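Long-range contacts in peroxinectin A (Dictyostelium discoideum, PDB 6ERC), which catalyses the hydrogen peroxide-dependent oxidation of phenolic donors, and of iodide and thiocyanate, as a secreted haem peroxidase: residues 37-43 / 91-95; 115-119 / 385-390. The contacts are given in a common frame with arbitrary orientation. Residue numbers count along the deposited sequence, not the author numbering.

In the fold
Interactions 1 and 2 lie side by side, their centres about 7 Å apart, and share one antiparallel sheet: strand 91-96, at its edge, belongs to interaction 1, and its neighbour, strand 113-124, to interaction 2. Backbone hydrogen bonds pair Asn91 with Arg118 and Trp93 with Tyr116. Interaction 1 is a surface contact, in which a glycosylated loop is held mainly by ring stacking and CH-pi packing. Interaction 2 is buried and mostly polar; there the strand meets helix 379-390 through a network of salt bridges and hydrogen bonds, whose Arg386 also hydrogen-bonds a haem propionate. Helix 379-390 also reaches interaction 1, where Gln385 and Arg388 touch Trp93.

Interaction 1 (37-43 / 91-95); sequences KNGFPNI and NSWPI. With NAG (2-acetamido-2-deoxy-beta-D-glucopyranose), chain C.
Segment 37-43 is an irregular loop between strand 24-25 and helix 48-56, lying against residues 91-95 of edge strand 91-96, with CA atoms 7.7 Å apart for Asn38 and Asn91 and 6.1 Å for Phe40 and Trp93. Lys37 and Asn38 have helix-like backbone angles. The carbonyl O of Lys37 accepts a hydrogen bond from Asn91 ND2 (3.2 Å, 160°), Asn91 being a t rotamer, while Lys37 NZ folds back onto Asn38 OD1 at a very short 2.4 Å. At Gly39 (phi/psi -119/-149°) the chain turns into an extended run through Ile43. Phe40, chi1 m, lays its ring over the five-membered ring of Trp93 (chi1 t) in an offset stack, centroids 4.3 Å apart and planes at 28°; Phe40 CE1 lies 3.5 Å from Ser92 O. Phe40 and Pro41 cover the same face of the indole, and this stacking joins the loop to the outermost strand of the four-stranded antiparallel sheet, at the protein surface. Pro41 CD is 3.3 Å from the centroid of the Trp93 six-membered ring and almost on the ring normal, a close CH-pi contact. Asn42 points away from the strand and carries an N-linked glycan through ND2, bonded to NAG C1 at 1.3 Å. Ile43 turns back toward the indole, with CG1 4.5 Å from Trp93 CH2.

Interaction 2 (115-119 / 385-390); sequences NYFRT and QRNRDH. With HEM (protoporphyrin IX containing Fe), chain F.
Tyr116 lays one ring face over Gln385, whose CB sits 3.8 Å from the ring centroid in a CH-pi contact. Strand segment 117-119 packs on residues 385-390 of helix 379-390 beside the haem of this animal-type peroxidase, segment axes 8.4 Å apart and crossing at -55°, with CA atoms of Arg118 and Asp389 6.4 Å apart. Asp389 (chi1 t) is the hub of a salt-bridge network: OD1 takes Arg118 NE (2.8 Å) and NH2 (3.0 Å), and OD2 lies 3.9 Å from Arg386 NH1, a long, charge-only bridge. OD2 also accepts hydrogen bonds from Tyr116 OH (3.0 Å) and Thr119 N (2.8 Å). Arg118 hydrogen-bonds the carbonyl oxygens of Phe35 and Asn36. Thr119 OG1 pairs with NE2 of His390 (2.9 Å), whose ND1 is hydrogen-bonded to Asn294. Arg386, curled by chi2 and chi3 both p, gives NH1 to Thr119 OG1 (2.6 Å) and Phe117 O (3.3 Å), then grips a haem propionate: NE lies 3.3 Å from HEM O1A, and NH2 2.8 Å from HEM O2A at 170°.

Interaction 1 (37-43 / 91-95)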
ATOM      1  N   LYS A  37      13.653 -15.575  14.167  1.00 60.95           N
ATOM      2  CA  LYS A  37      14.158 -14.373  13.506  1.00 62.29           C
ATOM      3  C   LYS A  37      15.557 -14.582  12.932  1.00 61.99           C
ATOM      4  O   LYS A  37      15.792 -14.369  11.738  1.00 61.73           O
ATOM      5  CB  LYS A  37      14.161 -13.202  14.493  1.00 60.22           C
ATOM      6  CG  LYS A  37      14.563 -11.869  13.869  1.00 59.13           C
ATOM      7  CD  LYS A  37      14.983 -10.850  14.920  1.00 60.45           C
ATOM      8  CE  LYS A  37      16.373 -11.137  15.485  1.00 60.99           C
ATOM      9  NZ  LYS A  37      17.440 -11.046  14.445  1.00 62.09           N
ATOM     10  N   ASN A  38      16.505 -14.983  13.781  1.00 59.97           N
ATOM     11  CA  ASN A  38      17.901 -15.044  13.363  1.00 62.18           C
ATOM     12  C   ASN A  38      18.163 -16.120  12.316  1.00 62.86           C
ATOM     13  O   ASN A  38      19.196 -16.065  11.639  1.00 63.54           O
ATOM     14  CB  ASN A  38      18.795 -15.276  14.581  1.00 63.73           C
ATOM     15  CG  ASN A  38      18.772 -14.111  15.545  1.00 62.83           C
ATOM     16  OD1 ASN A  38      18.685 -12.952  15.133  1.00 62.19           O
ATOM     17  ND2 ASN A  38      18.843 -14.410  16.838  1.00 62.83           N
ATOM     18  N   GLY A  39      17.269 -17.096  12.170  1.00 61.51           N
ATOM     19  CA  GLY A  39      17.412 -18.103  11.137  1.00 61.24           C
ATOM     20  C   GLY A  39      16.250 -18.095  10.168  1.00 61.25           C
ATOM     21  O   GLY A  39      15.667 -17.040   9.907  1.00 62.20           O
ATOM     22  N   PHE A  40      15.906 -19.272   9.611  1.00 62.60           N
ATOM     23  CA  PHE A  40      14.699 -19.394   8.808  1.00 61.36           C
ATOM     24  C   PHE A  40      13.528 -19.809   9.695  1.00 61.36           C
ATOM     25  O   PHE A  40      13.722 -20.474  10.716  1.00 62.51           O
ATOM     26  CB  PHE A  40      14.883 -20.437   7.706  1.00 62.74           C
ATOM     27  CG  PHE A  40      16.057 -20.183   6.792  1.00 63.10           C
ATOM     28  CD1 PHE A  40      16.640 -18.930   6.701  1.00 63.65           C
ATOM     29  CD2 PHE A  40      16.566 -21.209   6.013  1.00 63.45           C
ATOM     30  CE1 PHE A  40      17.715 -18.711   5.851  1.00 63.68           C
ATOM     31  CE2 PHE A  40      17.639 -20.996   5.166  1.00 63.41           C
ATOM     32  CZ  PHE A  40      18.212 -19.747   5.084  1.00 64.55           C
ATOM     33  N   PRO A  41      12.295 -19.441   9.354  1.00 60.29           N
ATOM     34  CA  PRO A  41      11.148 -19.969  10.103  1.00 60.16           C
ATOM     35  C   PRO A  41      10.954 -21.453   9.836  1.00 60.68           C
ATOM     36  O   PRO A  41      11.181 -21.936   8.723  1.00 60.80           O
ATOM     37  CB  PRO A  41       9.963 -19.150   9.579  1.00 60.21           C
ATOM     38  CG  PRO A  41      10.561 -17.971   8.905  1.00 60.08           C
ATOM     39  CD  PRO A  41      11.886 -18.414   8.385  1.00 60.33           C
ATOM     40  N   ASN A  42      10.529 -22.176  10.867  1.00 62.31           N
ATOM     41  CA  ASN A  42      10.272 -23.610  10.748  1.00 61.68           C
ATOM     42  C   ASN A  42       8.921 -23.795  10.071  1.00 61.22           C
ATOM     43  O   ASN A  42       7.875 -23.734  10.719  1.00 61.34           O
ATOM     44  CB  ASN A  42      10.306 -24.278  12.117  1.00 62.43           C
ATOM     45  CG  ASN A  42      10.035 -25.768  12.044  1.00 65.52           C
ATOM     46  OD1 ASN A  42      10.255 -26.403  11.012  1.00 65.80           O
ATOM     47  ND2 ASN A  42       9.551 -26.336  13.143  1.00 71.47           N
ATOM     48  N   ILE A  43       8.939 -24.013   8.759  1.00 61.88           N
ATOM     49  CA  ILE A  43       7.726 -24.151   7.960  1.00 61.46           C
ATOM     50  C   ILE A  43       7.622 -25.602   7.516  1.00 60.37           C
ATOM     51  O   ILE A  43       8.555 -26.139   6.907  1.00 60.02           O
ATOM     52  CB  ILE A  43       7.732 -23.207   6.747  1.00 60.46           C
ATOM     53  CG1 ILE A  43       7.963 -21.757   7.186  1.00 59.38           C
ATOM     54  CG2 ILE A  43       6.427 -23.332   5.963  1.00 59.56           C
ATOM     55  CD1 ILE A  43       6.907 -21.206   8.118  1.00 59.76           C
ATOM     56  N   ASN A  91      19.186  -9.646   6.328  1.00 62.90           N
ATOM     57  CA  ASN A  91      18.959 -10.923   7.001  1.00 62.08           C
ATOM     58  C   ASN A  91      18.324 -11.845   5.968  1.00 61.33           C
ATOM     59  O   ASN A  91      17.099 -11.896   5.834  1.00 59.98           O
ATOM     60  CB  ASN A  91      18.067 -10.741   8.224  1.00 62.44           C
ATOM     61  CG  ASN A  91      17.951 -12.000   9.052  1.00 62.01           C
ATOM     62  OD1 ASN A  91      18.845 -12.843   9.042  1.00 64.19           O
ATOM     63  ND2 ASN A  91      16.846 -12.135   9.773  1.00 61.00           N
ATOM     64  N   SER A  92      19.162 -12.574   5.242  1.00 61.95           N
ATOM     65  CA  SER A  92      18.730 -13.262   4.033  1.00 63.10           C
ATOM     66  C   SER A  92      18.033 -14.577   4.370  1.00 62.59           C
ATOM     67  O   SER A  92      18.616 -15.450   5.020  1.00 63.15           O
ATOM     68  CB  SER A  92      19.929 -13.511   3.122  1.00 63.13           C
ATOM     69  OG  SER A  92      19.540 -14.198   1.949  1.00 64.22           O
ATOM     70  N   TRP A  93      16.781 -14.713   3.924  1.00 62.20           N
ATOM     71  CA  TRP A  93      16.067 -15.988   3.879  1.00 61.51           C
ATOM     72  C   TRP A  93      15.599 -16.180   2.441  1.00 61.54           C
ATOM     73  O   TRP A  93      14.430 -15.924   2.118  1.00 61.30           O
ATOM     74  CB  TRP A  93      14.887 -16.020   4.850  1.00 61.12           C
ATOM     75  CG  TRP A  93      14.042 -17.263   4.719  1.00 62.09           C
ATOM     76  CD1 TRP A  93      14.456 -18.502   4.316  1.00 61.92           C
ATOM     77  CD2 TRP A  93      12.636 -17.380   4.981  1.00 61.60           C
ATOM     78  NE1 TRP A  93      13.400 -19.378   4.315  1.00 60.69           N
ATOM     79  CE2 TRP A  93      12.272 -18.716   4.719  1.00 61.14           C
ATOM     80  CE3 TRP A  93      11.654 -16.485   5.412  1.00 59.89           C
ATOM     81  CZ2 TRP A  93      10.966 -19.178   4.875  1.00 60.90           C
ATOM     82  CZ3 TRP A  93      10.358 -16.946   5.565  1.00 59.48           C
ATOM     83  CH2 TRP A  93      10.026 -18.278   5.299  1.00 59.21           C
ATOM     84  N   PRO A  94      16.484 -16.628   1.550  1.00 62.53           N
ATOM     85  CA  PRO A  94      16.136 -16.677   0.125  1.00 63.56           C
ATOM     86  C   PRO A  94      14.882 -17.495  -0.142  1.00 62.98           C
ATOM     87  O   PRO A  94      14.482 -18.360   0.642  1.00 62.02           O
ATOM     88  CB  PRO A  94      17.370 -17.323  -0.519  1.00 63.99           C
ATOM     89  CG  PRO A  94      18.482 -17.053   0.439  1.00 63.94           C
ATOM     90  CD  PRO A  94      17.860 -17.087   1.798  1.00 63.43           C
ATOM     91  N   ILE A  95      14.253 -17.197  -1.273  1.00 63.55           N
ATOM     92  CA  ILE A  95      13.079 -17.930  -1.730  1.00 63.18           C
ATOM     93  C   ILE A  95      13.551 -19.085  -2.597  1.00 64.03           C
ATOM     94  O   ILE A  95      14.157 -18.872  -3.653  1.00 63.90           O
ATOM     95  CB  ILE A  95      12.118 -17.019  -2.508  1.00 62.41           C
ATOM     96  CG1 ILE A  95      11.783 -15.791  -1.664  1.00 62.36           C
ATOM     97  CG2 ILE A  95      10.865 -17.794  -2.913  1.00 61.36           C
ATOM     98  CD1 ILE A  95      10.676 -14.906  -2.221  1.00 61.44           C
TER
HETATM   99  C1  NAG C 601       9.130 -27.588  13.389  1.00 53.48           C
HETATM  100  C2  NAG C 601       9.941 -28.067  14.591  1.00 57.97           C
HETATM  101  C3  NAG C 601       9.576 -29.511  14.937  1.00 61.60           C
HETATM  102  C4  NAG C 601       8.070 -29.661  15.104  1.00 61.94           C
HETATM  103  C5  NAG C 601       7.344 -29.114  13.878  1.00 61.61           C
HETATM  104  C6  NAG C 601       5.839 -29.120  14.028  1.00 61.98           C
HETATM  105  C7  NAG C 601      12.148 -27.043  14.936  1.00 62.67           C
HETATM  106  C8  NAG C 601      13.598 -27.070  14.552  1.00 61.88           C
HETATM  107  N2  NAG C 601      11.366 -27.948  14.335  1.00 60.39           N
HETATM  108  O3  NAG C 601      10.235 -29.893  16.141  1.00 60.45           O
HETATM  109  O4  NAG C 601       7.734 -31.033  15.280  1.00 61.81           O
HETATM  110  O5  NAG C 601       7.732 -27.750  13.653  1.00 60.82           O
HETATM  111  O6  NAG C 601       5.229 -28.118  13.222  1.00 62.83           O
HETATM  112  O7  NAG C 601      11.705 -26.242  15.756  1.00 62.84           O

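Interaction 2 (115-119 / 385-390)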
ATOM      1  N   ASN A 115      15.978 -13.543  -4.447  1.00 63.26           N
ATOM      2  CA  ASN A 115      16.396 -12.748  -3.300  1.00 64.26           C
ATOM      3  C   ASN A 115      15.223 -12.494  -2.360  1.00 62.56           C
ATOM      4  O   ASN A 115      14.120 -12.158  -2.800  1.00 61.45           O
ATOM      5  CB  ASN A 115      16.984 -11.416  -3.770  1.00 64.45           C
ATOM      6  CG  ASN A 115      18.254 -11.591  -4.570  1.00 66.14           C
ATOM      7  OD1 ASN A 115      18.224 -12.040  -5.718  1.00 66.54           O
ATOM      8  ND2 ASN A 115      19.383 -11.231  -3.969  1.00 67.14           N
ATOM      9  N   TYR A 116      15.465 -12.664  -1.062  1.00 60.94           N
ATOM     10  CA  TYR A 116      14.526 -12.211  -0.044  1.00 61.35           C
ATOM     11  C   TYR A 116      15.290 -11.911   1.233  1.00 62.14           C
ATOM     12  O   TYR A 116      16.131 -12.707   1.661  1.00 60.03           O
ATOM     13  CB  TYR A 116      13.435 -13.247   0.234  1.00 61.49           C
ATOM     14  CG  TYR A 116      12.483 -12.827   1.334  1.00 60.37           C
ATOM     15  CD1 TYR A 116      12.782 -13.068   2.669  1.00 60.19           C
ATOM     16  CD2 TYR A 116      11.288 -12.185   1.037  1.00 59.69           C
ATOM     17  CE1 TYR A 116      11.920 -12.684   3.672  1.00 59.49           C
ATOM     18  CE2 TYR A 116      10.418 -11.800   2.037  1.00 58.27           C
ATOM     19  CZ  TYR A 116      10.740 -12.051   3.351  1.00 58.83           C
ATOM     20  OH  TYR A 116       9.877 -11.669   4.350  1.00 58.17           O
ATOM     21  N   PHE A 117      14.981 -10.769   1.839  1.00 60.89           N
ATOM     22  CA  PHE A 117      15.599 -10.341   3.084  1.00 60.69           C
ATOM     23  C   PHE A 117      14.512 -10.125   4.122  1.00 58.97           C
ATOM     24  O   PHE A 117      13.491  -9.494   3.835  1.00 59.68           O
ATOM     25  CB  PHE A 117      16.412  -9.068   2.874  1.00 60.26           C
ATOM     26  CG  PHE A 117      17.640  -9.272   2.043  1.00 60.74           C
ATOM     27  CD1 PHE A 117      17.570  -9.237   0.662  1.00 62.01           C
ATOM     28  CD2 PHE A 117      18.863  -9.511   2.643  1.00 62.55           C
ATOM     29  CE1 PHE A 117      18.704  -9.432  -0.108  1.00 65.05           C
ATOM     30  CE2 PHE A 117      19.999  -9.705   1.881  1.00 64.04           C
ATOM     31  CZ  PHE A 117      19.920  -9.666   0.504  1.00 64.63           C
ATOM     32  N   ARG A 118      14.731 -10.654   5.320  1.00 61.29           N
ATOM     33  CA  ARG A 118      13.700 -10.626   6.344  1.00 61.32           C
ATOM     34  C   ARG A 118      13.512  -9.212   6.881  1.00 60.76           C
ATOM     35  O   ARG A 118      14.437  -8.395   6.894  1.00 61.90           O
ATOM     36  CB  ARG A 118      14.051 -11.588   7.479  1.00 62.31           C
ATOM     37  CG  ARG A 118      14.143 -13.044   7.033  1.00 61.43           C
ATOM     38  CD  ARG A 118      14.239 -14.000   8.214  1.00 61.94           C
ATOM     39  NE  ARG A 118      13.004 -14.041   8.993  1.00 60.79           N
ATOM     40  CZ  ARG A 118      12.772 -14.891   9.990  1.00 60.35           C
ATOM     41  NH1 ARG A 118      13.687 -15.783  10.336  1.00 60.38           N
ATOM     42  NH2 ARG A 118      11.618 -14.850  10.640  1.00 60.20           N
ATOM     43  N   THR A 119      12.291  -8.933   7.324  1.00 60.31           N
ATOM     44  CA  THR A 119      11.941  -7.602   7.795  1.00 58.63           C
ATOM     45  C   THR A 119      12.711  -7.243   9.057  1.00 59.44           C
ATOM     46  O   THR A 119      12.955  -8.089   9.919  1.00 61.09           O
ATOM     47  CB  THR A 119      10.441  -7.520   8.063  1.00 58.96           C
ATOM     48  OG1 THR A 119       9.736  -7.947   6.892  1.00 57.95           O
ATOM     49  CG2 THR A 119      10.032  -6.091   8.409  1.00 59.61           C
ATOM     50  N   GLN A 385       6.381 -15.487   1.835  1.00 55.95           N
ATOM     51  CA  GLN A 385       7.573 -15.370   2.669  1.00 58.09           C
ATOM     52  C   GLN A 385       7.350 -14.383   3.807  1.00 60.62           C
ATOM     53  O   GLN A 385       7.651 -14.680   4.969  1.00 59.69           O
ATOM     54  CB  GLN A 385       8.762 -14.934   1.818  1.00 58.91           C
ATOM     55  CG  GLN A 385       9.235 -15.984   0.852  1.00 62.74           C
ATOM     56  CD  GLN A 385      10.050 -17.071   1.522  1.00 60.06           C
ATOM     57  OE1 GLN A 385       9.652 -18.234   1.544  1.00 60.10           O
ATOM     58  NE2 GLN A 385      11.201 -16.696   2.068  1.00 59.72           N
ATOM     59  N   ARG A 386       6.825 -13.195   3.484  1.00 58.59           N
ATOM     60  CA  ARG A 386       6.664 -12.152   4.492  1.00 57.86           C
ATOM     61  C   ARG A 386       5.727 -12.602   5.605  1.00 56.42           C
ATOM     62  O   ARG A 386       5.988 -12.347   6.786  1.00 55.31           O
ATOM     63  CB  ARG A 386       6.147 -10.869   3.833  1.00 59.78           C
ATOM     64  CG  ARG A 386       6.272  -9.613   4.690  1.00 57.04           C
ATOM     65  CD  ARG A 386       7.718  -9.165   4.844  1.00 58.22           C
ATOM     66  NE  ARG A 386       8.377  -8.951   3.559  1.00 58.28           N
ATOM     67  CZ  ARG A 386       9.666  -8.657   3.420  1.00 59.03           C
ATOM     68  NH1 ARG A 386      10.446  -8.540   4.487  1.00 59.54           N
ATOM     69  NH2 ARG A 386      10.182  -8.483   2.211  1.00 58.98           N
ATOM     70  N   ASN A 387       4.628 -13.273   5.250  1.00 56.24           N
ATOM     71  CA  ASN A 387       3.735 -13.811   6.270  1.00 57.06           C
ATOM     72  C   ASN A 387       4.452 -14.842   7.133  1.00 56.67           C
ATOM     73  O   ASN A 387       4.312 -14.842   8.362  1.00 53.77           O
ATOM     74  CB  ASN A 387       2.498 -14.428   5.616  1.00 58.01           C
ATOM     75  CG  ASN A 387       1.573 -13.388   5.016  1.00 54.95           C
ATOM     76  OD1 ASN A 387       0.677 -12.878   5.686  1.00 52.67           O
ATOM     77  ND2 ASN A 387       1.781 -13.076   3.743  1.00 55.62           N
ATOM     78  N   ARG A 388       5.225 -15.731   6.503  1.00 57.20           N
ATOM     79  CA  ARG A 388       5.982 -16.724   7.254  1.00 58.79           C
ATOM     80  C   ARG A 388       7.163 -16.092   7.976  1.00 58.66           C
ATOM     81  O   ARG A 388       7.580 -16.582   9.033  1.00 57.40           O
ATOM     82  CB  ARG A 388       6.451 -17.832   6.311  1.00 58.74           C
ATOM     83  CG  ARG A 388       5.304 -18.612   5.692  1.00 57.89           C
ATOM     84  CD  ARG A 388       5.764 -19.497   4.553  1.00 58.56           C
ATOM     85  NE  ARG A 388       4.656 -20.254   3.981  1.00 58.17           N
ATOM     86  CZ  ARG A 388       4.791 -21.204   3.061  1.00 59.74           C
ATOM     87  NH1 ARG A 388       5.995 -21.521   2.602  1.00 59.77           N
ATOM     88  NH2 ARG A 388       3.722 -21.841   2.602  1.00 59.53           N
ATOM     89  N   ASP A 389       7.710 -15.008   7.422  1.00 58.71           N
ATOM     90  CA  ASP A 389       8.741 -14.243   8.118  1.00 58.19           C
ATOM     91  C   ASP A 389       8.186 -13.619   9.393  1.00 56.47           C
ATOM     92  O   ASP A 389       8.819 -13.676  10.453  1.00 56.59           O
ATOM     93  CB  ASP A 389       9.298 -13.170   7.179  1.00 58.39           C
ATOM     94  CG  ASP A 389      10.334 -12.279   7.843  1.00 58.98           C
ATOM     95  OD1 ASP A 389      10.663 -12.500   9.027  1.00 59.89           O
ATOM     96  OD2 ASP A 389      10.825 -11.349   7.170  1.00 57.26           O
ATOM     97  N   HIS A 390       6.996 -13.024   9.309  1.00 56.71           N
ATOM     98  CA  HIS A 390       6.390 -12.357  10.455  1.00 56.88           C
ATOM     99  C   HIS A 390       5.702 -13.319  11.409  1.00 56.08           C
ATOM    100  O   HIS A 390       5.302 -12.898  12.500  1.00 54.98           O
ATOM    101  CB  HIS A 390       5.369 -11.314   9.986  1.00 57.91           C
ATOM    102  CG  HIS A 390       5.969 -10.168   9.232  1.00 57.73           C
ATOM    103  ND1 HIS A 390       5.303  -8.978   9.034  1.00 57.30           N
ATOM    104  CD2 HIS A 390       7.170 -10.033   8.620  1.00 58.20           C
ATOM    105  CE1 HIS A 390       6.069  -8.157   8.337  1.00 57.75           C
ATOM    106  NE2 HIS A 390       7.207  -8.774   8.073  1.00 57.97           N
TER
HETATM  107  CHA HEM F 604       3.916  -4.473  -0.382  1.00 54.12           C
HETATM  108  CHB HEM F 604       4.486  -4.095  -5.168  1.00 50.11           C
HETATM  109  CHC HEM F 604      -0.175  -2.770  -5.598  1.00 47.77           C
HETATM  110  CHD HEM F 604      -0.789  -3.390  -0.834  1.00 52.38           C
HETATM  111  C1A HEM F 604       4.451  -4.545  -1.644  1.00 52.15           C
HETATM  112  C2A HEM F 604       5.758  -5.054  -1.978  1.00 50.82           C
HETATM  113  C3A HEM F 604       5.923  -4.956  -3.300  1.00 49.41           C
HETATM  114  C4A HEM F 604       4.719  -4.372  -3.845  1.00 49.80           C
HETATM  115  CMA HEM F 604       7.166  -5.373  -4.118  1.00 45.54           C
HETATM  116  CAA HEM F 604       6.755  -5.621  -0.955  1.00 51.66           C
HETATM  117  CBA HEM F 604       6.871  -7.113  -1.234  1.00 52.61           C
HETATM  118  CGA HEM F 604       7.340  -7.832   0.004  1.00 54.79           C
HETATM  119  O1A HEM F 604       6.609  -7.820   1.028  1.00 54.82           O
HETATM  120  O2A HEM F 604       8.445  -8.430  -0.035  1.00 54.01           O
HETATM  121  C1B HEM F 604       3.281  -3.685  -5.685  1.00 49.24           C
HETATM  122  C2B HEM F 604       3.037  -3.393  -7.076  1.00 47.71           C
HETATM  123  C3B HEM F 604       1.751  -3.021  -7.202  1.00 48.25           C
HETATM  124  C4B HEM F 604       1.142  -3.072  -5.888  1.00 49.49           C
HETATM  125  CMB HEM F 604       4.133  -3.509  -8.154  1.00 43.14           C
HETATM  126  CAB HEM F 604       0.964  -2.608  -8.468  1.00 47.63           C
HETATM  127  CBB HEM F 604       1.488  -2.637  -9.698  1.00 48.58           C
HETATM  128  C1C HEM F 604      -0.759  -2.828  -4.351  1.00 47.66           C
HETATM  129  C2C HEM F 604      -2.146  -2.531  -4.033  1.00 48.10           C
HETATM  130  C3C HEM F 604      -2.312  -2.703  -2.704  1.00 49.54           C
HETATM  131  C4C HEM F 604      -1.035  -3.112  -2.161  1.00 51.55           C
HETATM  132  CMC HEM F 604      -3.158  -2.111  -5.119  1.00 45.50           C
HETATM  133  CAC HEM F 604      -3.540  -2.547  -1.768  1.00 47.87           C
HETATM  134  CBC HEM F 604      -4.763  -2.164  -2.139  1.00 47.73           C
HETATM  135  C1D HEM F 604       0.437  -3.693  -0.294  1.00 52.10           C
HETATM  136  C2D HEM F 604       0.732  -3.831   1.114  1.00 51.41           C
HETATM  137  C3D HEM F 604       2.027  -4.139   1.227  1.00 54.18           C
HETATM  138  C4D HEM F 604       2.602  -4.189  -0.094  1.00 54.05           C
HETATM  139  CMD HEM F 604      -0.300  -3.675   2.249  1.00 49.08           C
HETATM  140  CAD HEM F 604       2.832  -4.369   2.519  1.00 53.66           C
HETATM  141  CBD HEM F 604       3.152  -2.976   3.050  1.00 54.33           C
HETATM  142  CGD HEM F 604       4.497  -2.947   3.734  1.00 53.26           C
HETATM  143  O1D HEM F 604       5.522  -2.777   3.024  1.00 51.67           O
HETATM  144  O2D HEM F 604       4.561  -3.084   4.981  1.00 51.47           O
HETATM  145  NA  HEM F 604       3.842  -4.134  -2.809  1.00 54.14           N
HETATM  146  NB  HEM F 604       2.107  -3.480  -4.987  1.00 54.65           N
HETATM  147  NC  HEM F 604      -0.114  -3.176  -3.184  1.00 52.80           N
HETATM  148  ND  HEM F 604       1.601  -3.916  -1.000  1.00 55.15           N
HETATM  149 FE   HEM F 604       1.863  -3.647  -2.960  1.00 61.91          FE